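Local coordinates for DUF305 domain-containing protein (Deinococcus radiodurans R1, PDB 3BT5) that is of unknown function but belongs to a family in the ferritin clan and folds into a bundle of four long helices, at residues Q18-H23 and Q116-M121; L35-Q40 and E101-Q106; L110-H115 and G147-M152. All blocks are in the same frame, centred on the assembly; numbering follows the deposited sequence. Where two conformers were deposited one is given.

Contact 1: Q18-H23 and Q116-M121; sequences QHMLQH and QGAVAM
His23 and Met121 meet in the space between helix 11-37 and helix 100-122, two long helices of a four-helix bundle consistent with the ferritin-like clan of this family. The segments 18-23 and 116-121 run close to antiparallel, at 169°, with their axes 11.2 Å apart, a separation that long side chains have to bridge.

The first kind of interaction is sulfur-aromatic. Met121 SD lies 4.1 Å from the centroid of the His23 ring and 37° off the ring normal, an oblique approach to the ring. On the His23 side, CG stands anti to the backbone N (chi1 -159°), which starts the ring out toward helix 100-122. There CE1 also reaches Ala118 CB at 3.8 Å.

The second kind is apolar contact. The Met20 chain bends at both chi2 and chi3, and its end comes closer to the opposing helix than its root suggests: SD lies 4.1 Å from Ala118 CB, and CE is 4.0 Å from Met121 CB. Both methionines were deposited in two conformers, so every contact made here by Met20 or Met121 side-chain atoms describes one alternative.

Polar groups are served from outside the pair. His23 NE2 is hydrogen-bonded to the carbonyl of Met84, in a loop, and the His23 carbonyl accepts from His114 NE2, a bond that holds this turn of helix 11-37 against helix 100-122. Met61 and Ile141, from the other two long helices, touch Met20. Beyond the sulfur, Met121 CE rests 4.0 Å from His19 CB.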
# COMPACT_ATOMS: atom_id res chain seq x y z
N GLN A 18 7.38 -10.63 0.23
CA GLN A 18 6.15 -11.26 -0.24
C GLN A 18 4.92 -10.52 0.31
O GLN A 18 3.95 -10.25 -0.41
CB GLN A 18 6.09 -12.72 0.21
CG GLN A 18 7.06 -13.61 -0.56
CD GLN A 18 7.14 -15.01 0.05
OE1 GLN A 18 6.96 -15.19 1.26
NE2 GLN A 18 7.45 -16.00 -0.78
N HIS A 19 4.95 -10.23 1.61
CA HIS A 19 3.81 -9.55 2.22
C HIS A 19 3.65 -8.14 1.71
O HIS A 19 2.51 -7.68 1.46
CB HIS A 19 3.96 -9.50 3.72
CG HIS A 19 3.63 -10.80 4.39
ND1 HIS A 19 3.87 -11.01 5.73
CD2 HIS A 19 3.06 -11.93 3.92
CE1 HIS A 19 3.47 -12.23 6.05
NE2 HIS A 19 2.98 -12.81 4.97
N MET A 20 4.76 -7.41 1.55
CA MET A 20 4.64 -6.02 1.10
C MET A 20 4.14 -5.95 -0.34
O MET A 20 3.45 -5.01 -0.71
CB MET A 20 5.97 -5.29 1.25
CG MET A 20 5.85 -3.82 1.08
SD MET A 20 4.76 -2.99 2.27
CE MET A 20 5.67 -3.30 3.79
N LEU A 21 4.48 -6.95 -1.15
CA LEU A 21 4.02 -6.93 -2.54
C LEU A 21 2.49 -7.02 -2.55
O LEU A 21 1.82 -6.29 -3.29
CB LEU A 21 4.68 -8.06 -3.32
CG LEU A 21 4.28 -8.20 -4.79
CD1 LEU A 21 4.55 -6.93 -5.57
CD2 LEU A 21 5.07 -9.37 -5.40
N GLN A 22 1.93 -7.90 -1.74
CA GLN A 22 0.48 -8.02 -1.67
C GLN A 22 -0.15 -6.77 -1.03
O GLN A 22 -1.24 -6.31 -1.41
CB GLN A 22 0.11 -9.24 -0.84
CG GLN A 22 0.37 -10.56 -1.52
CD GLN A 22 -0.16 -11.71 -0.69
OE1 GLN A 22 -1.30 -11.69 -0.21
NE2 GLN A 22 0.67 -12.70 -0.47
N HIS A 23 0.52 -6.23 -0.03
CA HIS A 23 0.02 -5.02 0.65
C HIS A 23 -0.05 -3.86 -0.36
O HIS A 23 -1.08 -3.17 -0.48
CB HIS A 23 0.99 -4.71 1.78
CG HIS A 23 0.43 -3.84 2.86
ND1 HIS A 23 0.36 -2.46 2.79
CD2 HIS A 23 -0.09 -4.18 4.06
CE1 HIS A 23 -0.19 -1.99 3.90
NE2 HIS A 23 -0.47 -3.02 4.69
N GLN A 116 -0.12 3.43 7.11
CA GLN A 116 0.38 3.29 8.48
C GLN A 116 0.79 1.85 8.74
O GLN A 116 1.79 1.61 9.40
CB GLN A 116 -0.65 3.78 9.50
CG GLN A 116 -0.87 5.29 9.40
CD GLN A 116 -2.07 5.77 10.19
OE1 GLN A 116 -3.04 5.05 10.36
NE2 GLN A 116 -2.02 7.03 10.63
N GLY A 117 0.02 0.89 8.25
CA GLY A 117 0.40 -0.51 8.44
C GLY A 117 1.68 -0.84 7.69
O GLY A 117 2.55 -1.55 8.22
N ALA A 118 1.82 -0.32 6.47
CA ALA A 118 3.06 -0.54 5.70
C ALA A 118 4.26 0.01 6.48
O ALA A 118 5.30 -0.66 6.58
CB ALA A 118 2.98 0.09 4.29
N VAL A 119 4.14 1.21 7.03
CA VAL A 119 5.27 1.77 7.77
C VAL A 119 5.61 0.86 8.97
O VAL A 119 6.78 0.57 9.25
CB VAL A 119 4.97 3.21 8.23
CG1 VAL A 119 6.05 3.73 9.20
CG2 VAL A 119 4.91 4.11 7.01
N ALA A 120 4.59 0.40 9.67
CA ALA A 120 4.78 -0.42 10.86
C ALA A 120 5.41 -1.79 10.54
O ALA A 120 6.12 -2.37 11.37
CB ALA A 120 3.46 -0.57 11.59
N MET A 121 5.13 -2.33 9.36
CA MET A 121 5.74 -3.58 8.87
C MET A 121 7.21 -3.36 8.49
O MET A 121 8.04 -4.27 8.54
CB MET A 121 4.98 -4.09 7.64
CG MET A 121 3.52 -4.47 7.93
SD MET A 121 2.40 -4.74 6.54
CE MET A 121 3.17 -6.12 5.68

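Contact 2: L35-Q40 and E101-Q106; sequences LERSQQ and EQAERQ
Ser38 uses one hydroxyl in two directions at once, giving a short bond to Glu104 and accepting another from the backbone two residues on. Its OG donates to Glu104 OE2 at 2.6 Å, on the anti side of the carboxylate and 31° out of its plane. The same OG accepts from Gln40 N at 3.1 Å, closing an ST turn just where helix 11-37 has ended. OG stands anti to the backbone N of Ser38 (chi1 -177°), within reach of the opposing helix. A water gives OE2 a second donor at 2.7 Å and in turn accepts from Gln39 N, so the carboxylate grips the turn directly and through solvent.

Gln40 crosses the Glu104 side chain at about a right angle, CG lying 3.7 Å from OE2. An alanine in place of Glu104 would probably leave the Ser38 hydroxyl and the water without their shared acceptor and open a gap beside Gln40.

One residue before Ser38, Arg37 NH1 touches Ala103 CB at 3.6 Å, while its hydrogen bonds go to the carbonyls of Leu95 and Leu98. The contact thus joins the turn between helix 11-37 and helix 41-68 to the start of helix 100-122, with Met34 packing against Ala103 and Glu104.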
# COMPACT_ATOMS: atom_id res chain seq x y z
N LEU A 35 -10.81 6.64 -9.51
CA LEU A 35 -10.64 7.05 -10.90
C LEU A 35 -11.93 6.81 -11.68
O LEU A 35 -12.25 7.55 -12.61
CB LEU A 35 -9.45 6.33 -11.53
CG LEU A 35 -8.16 6.73 -10.80
CD1 LEU A 35 -7.00 5.81 -11.16
CD2 LEU A 35 -7.86 8.20 -11.09
N GLU A 36 -12.70 5.81 -11.27
CA GLU A 36 -13.98 5.51 -11.92
C GLU A 36 -15.08 6.48 -11.53
O GLU A 36 -15.89 6.88 -12.39
CB GLU A 36 -14.41 4.07 -11.60
CG GLU A 36 -15.78 3.67 -12.14
CD GLU A 36 -15.82 3.62 -13.66
OE1 GLU A 36 -14.74 3.48 -14.27
OE2 GLU A 36 -16.93 3.71 -14.23
N ARG A 37 -15.12 6.89 -10.27
CA ARG A 37 -16.29 7.60 -9.71
C ARG A 37 -16.13 9.06 -9.28
O ARG A 37 -17.09 9.83 -9.29
CB ARG A 37 -16.81 6.83 -8.48
CG ARG A 37 -17.22 5.41 -8.76
CD ARG A 37 -17.82 4.77 -7.48
NE ARG A 37 -19.14 5.35 -7.14
CZ ARG A 37 -19.65 5.47 -5.91
NH1 ARG A 37 -18.98 5.08 -4.82
NH2 ARG A 37 -20.85 6.01 -5.78
N SER A 38 -14.93 9.45 -8.85
CA SER A 38 -14.77 10.79 -8.30
C SER A 38 -14.76 11.83 -9.40
O SER A 38 -14.21 11.61 -10.48
CB SER A 38 -13.49 10.90 -7.47
OG SER A 38 -13.38 12.19 -6.90
N GLN A 39 -15.39 12.96 -9.10
CA GLN A 39 -15.34 14.10 -10.00
C GLN A 39 -14.48 15.21 -9.40
O GLN A 39 -14.47 16.33 -9.92
CB GLN A 39 -16.75 14.61 -10.29
CG GLN A 39 -17.57 13.68 -11.18
CD GLN A 39 -18.89 14.31 -11.59
OE1 GLN A 39 -19.79 14.47 -10.76
NE2 GLN A 39 -19.01 14.67 -12.86
N GLN A 40 -13.77 14.89 -8.31
CA GLN A 40 -12.84 15.84 -7.70
C GLN A 40 -11.46 15.62 -8.31
O GLN A 40 -10.85 14.55 -8.12
CB GLN A 40 -12.75 15.66 -6.18
CG GLN A 40 -13.98 16.04 -5.39
CD GLN A 40 -13.99 17.51 -5.02
OE1 GLN A 40 -13.88 18.37 -5.88
NE2 GLN A 40 -14.13 17.79 -3.72
N GLU A 101 -19.28 11.24 -2.26
CA GLU A 101 -18.58 12.07 -1.29
C GLU A 101 -18.12 11.26 -0.08
O GLU A 101 -17.02 11.47 0.44
CB GLU A 101 -19.45 13.25 -0.87
CG GLU A 101 -20.48 13.63 -1.94
CD GLU A 101 -21.68 12.66 -1.99
OE1 GLU A 101 -22.23 12.32 -0.93
OE2 GLU A 101 -22.06 12.24 -3.10
N GLN A 102 -18.94 10.29 0.35
CA GLN A 102 -18.56 9.40 1.44
C GLN A 102 -17.46 8.44 0.96
O GLN A 102 -16.53 8.15 1.72
CB GLN A 102 -19.76 8.61 1.92
CG GLN A 102 -20.82 9.46 2.61
CD GLN A 102 -22.05 8.65 2.98
OE1 GLN A 102 -21.94 7.49 3.41
NE2 GLN A 102 -23.23 9.25 2.83
N ALA A 103 -17.55 7.96 -0.28
CA ALA A 103 -16.52 7.07 -0.83
C ALA A 103 -15.17 7.76 -0.92
O ALA A 103 -14.13 7.15 -0.66
CB ALA A 103 -16.95 6.56 -2.19
N GLU A 104 -15.17 9.05 -1.26
CA GLU A 104 -13.90 9.79 -1.29
C GLU A 104 -13.24 9.88 0.07
O GLU A 104 -12.01 9.70 0.19
CB GLU A 104 -14.14 11.20 -1.84
CG GLU A 104 -14.48 11.18 -3.33
CD GLU A 104 -15.15 12.44 -3.81
OE1 GLU A 104 -15.63 13.24 -2.98
OE2 GLU A 104 -15.21 12.60 -5.04
N ARG A 105 -14.03 10.19 1.11
CA ARG A 105 -13.48 10.25 2.45
C ARG A 105 -13.02 8.88 2.92
O ARG A 105 -11.97 8.77 3.56
CB ARG A 105 -14.48 10.85 3.44
CG ARG A 105 -14.69 12.32 3.16
CD ARG A 105 -15.63 12.97 4.18
NE ARG A 105 -15.08 12.91 5.53
CZ ARG A 105 -14.21 13.78 6.04
NH1 ARG A 105 -13.76 14.78 5.30
NH2 ARG A 105 -13.78 13.63 7.29
N GLN A 106 -13.81 7.84 2.64
CA GLN A 106 -13.42 6.48 3.00
C GLN A 106 -12.12 6.09 2.29
O GLN A 106 -11.26 5.44 2.88
CB GLN A 106 -14.53 5.50 2.61
CG GLN A 106 -15.54 5.25 3.67
CD GLN A 106 -14.90 4.64 4.92
OE1 GLN A 106 -14.63 5.35 5.86
NE2 GLN A 106 -14.64 3.31 4.91
O HOH W 1 -16.87 13.72 -6.83

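Contact 3: L110-H115 and G147-M152; sequences LMIRHH and GEIRTM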
# COMPACT_ATOMS: atom_id res chain seq x y z
N LEU A 110 -9.05 4.84 4.45
CA LEU A 110 -8.54 3.50 4.25
C LEU A 110 -7.11 3.53 3.77
O LEU A 110 -6.30 2.72 4.21
CB LEU A 110 -9.40 2.73 3.23
CG LEU A 110 -10.84 2.41 3.70
CD1 LEU A 110 -11.62 1.84 2.53
CD2 LEU A 110 -10.82 1.42 4.89
N MET A 111 -6.79 4.45 2.87
CA MET A 111 -5.41 4.48 2.37
C MET A 111 -4.45 4.97 3.44
O MET A 111 -3.32 4.49 3.51
CB MET A 111 -5.31 5.33 1.10
CG MET A 111 -3.95 5.19 0.40
SD MET A 111 -3.75 3.62 -0.52
CE MET A 111 -4.81 3.95 -1.92
N ILE A 112 -4.87 5.91 4.28
CA ILE A 112 -4.02 6.30 5.40
C ILE A 112 -3.73 5.11 6.32
O ILE A 112 -2.58 4.88 6.69
CB ILE A 112 -4.63 7.48 6.21
CG1 ILE A 112 -4.57 8.77 5.38
CG2 ILE A 112 -3.92 7.63 7.58
CD1 ILE A 112 -5.53 9.86 5.92
N ARG A 113 -4.76 4.36 6.70
CA ARG A 113 -4.54 3.24 7.61
C ARG A 113 -3.65 2.19 6.95
O ARG A 113 -2.77 1.59 7.59
CB ARG A 113 -5.89 2.66 8.06
CG ARG A 113 -5.79 1.64 9.21
CD ARG A 113 -7.14 0.99 9.49
NE ARG A 113 -7.61 0.24 8.33
CZ ARG A 113 -8.87 -0.12 8.09
NH1 ARG A 113 -9.87 0.24 8.88
NH2 ARG A 113 -9.12 -0.81 7.03
N HIS A 114 -3.89 1.96 5.67
CA HIS A 114 -3.09 1.06 4.87
C HIS A 114 -1.61 1.46 4.91
O HIS A 114 -0.73 0.63 5.19
CB HIS A 114 -3.67 1.09 3.46
CG HIS A 114 -2.83 0.46 2.41
ND1 HIS A 114 -1.74 1.08 1.85
CD2 HIS A 114 -2.94 -0.75 1.80
CE1 HIS A 114 -1.21 0.29 0.94
NE2 HIS A 114 -1.92 -0.83 0.88
N HIS A 115 -1.33 2.74 4.68
CA HIS A 115 0.04 3.20 4.67
C HIS A 115 0.67 3.15 6.08
O HIS A 115 1.85 2.86 6.22
CB HIS A 115 0.08 4.65 4.16
CG HIS A 115 0.06 4.77 2.66
ND1 HIS A 115 -0.52 3.82 1.83
CD2 HIS A 115 0.57 5.73 1.85
CE1 HIS A 115 -0.35 4.19 0.57
NE2 HIS A 115 0.30 5.36 0.55
N GLY A 147 5.21 10.43 3.17
CA GLY A 147 4.84 11.58 2.34
C GLY A 147 3.37 11.51 1.93
O GLY A 147 2.64 12.49 2.02
N GLU A 148 2.94 10.34 1.48
CA GLU A 148 1.56 10.20 1.01
C GLU A 148 0.55 10.34 2.16
O GLU A 148 -0.53 10.91 1.96
CB GLU A 148 1.39 8.88 0.25
CG GLU A 148 2.16 8.93 -1.07
CD GLU A 148 2.10 7.65 -1.89
OE1 GLU A 148 1.59 6.60 -1.42
OE2 GLU A 148 2.58 7.72 -3.06
N ILE A 149 0.87 9.79 3.33
CA ILE A 149 0.01 9.99 4.49
C ILE A 149 -0.19 11.49 4.76
O ILE A 149 -1.30 11.95 4.98
CB ILE A 149 0.59 9.31 5.76
CG1 ILE A 149 0.48 7.79 5.62
CG2 ILE A 149 -0.13 9.79 7.01
CD1 ILE A 149 1.31 7.07 6.68
N ARG A 150 0.90 12.25 4.75
CA ARG A 150 0.77 13.67 5.06
C ARG A 150 -0.13 14.38 4.04
O ARG A 150 -0.99 15.23 4.39
CB ARG A 150 2.15 14.32 5.13
CG ARG A 150 2.12 15.71 5.79
CD ARG A 150 1.95 15.63 7.31
NE ARG A 150 3.15 15.07 7.91
CZ ARG A 150 4.22 15.78 8.24
NH1 ARG A 150 4.22 17.11 8.07
NH2 ARG A 150 5.27 15.18 8.77
N THR A 151 0.07 14.08 2.75
CA THR A 151 -0.81 14.64 1.73
C THR A 151 -2.26 14.22 1.96
O THR A 151 -3.17 15.05 1.93
CB THR A 151 -0.36 14.20 0.33
OG1 THR A 151 0.98 14.68 0.08
CG2 THR A 151 -1.30 14.72 -0.77
N MET A 152 -2.49 12.93 2.19
CA MET A 152 -3.85 12.48 2.36
C MET A 152 -4.53 13.12 3.56
O MET A 152 -5.72 13.43 3.51
CB MET A 152 -3.89 10.96 2.47
CG MET A 152 -3.55 10.30 1.15
SD MET A 152 -3.81 8.50 1.21
CE MET A 152 -2.42 8.00 2.23
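Met152 packs closely against Met111 and His115, and this is the tight side of the contact. Its SD comes within 3.4 Å of Met111 CG, the two side chains crossing at about a right angle. A bend at chi3 (-73°) turns CE over one face of the His115 ring, offset toward the rim, in a CH-pi contact 4.1 Å from the centroid.

The ring is also held at its edge. His115 NE2 donates to the anti lone pair of Glu148 OE1 at 2.7 Å, with ring and carboxylate nearly coplanar; His115 ND1 shares a hydrogen bond of 3.0 Å with His114 ND1. Glu148 OE2 is hydrogen-bonded to Ser53 OG, so helix 41-68 helps to place the carboxylate that holds the histidine.

The two segments belong to neighbouring helices of the four-helix bundle, 100-122 and 132-158, antiparallel in direction with segment axes 9.5 Å apart and a crossing angle of -155°.

The isoleucines make the looser side, where both are partly exposed. Although the backbones of Ile112 and Ile149 lie closest there, their CG2 methyls come only to 4.4 Å. Firmer contacts flank them: the Ile112 and Met152 side chains slide past each other in opposite directions, Ile112 CG1 lying 3.7 Å from Met152 CB, and Ile149 CG1 presses on His115 CB at 3.5 Å.

Helix 100-122 supplies one segment to every contact. Contact 2 lies near its start, contact 3 along its middle and contact 1 near its end. Contacts 1 and 2 pair it with helix 11-37, their centres about 24 Å apart; contact 3 turns to helix 132-158, its centre about 13 Å from that of contact 1 and about 16 Å from that of contact 2. Along the chain contact 2 is nested inside the loop closed by contact 1, contact 3 follows contact 2, and contacts 1 and 3 alternate. Contacts 1 and 3 also touch, partly where Gln116 packs on Ile149. One helix thus packs against both the first and the last long helix of the chain, bringing them into one bundle.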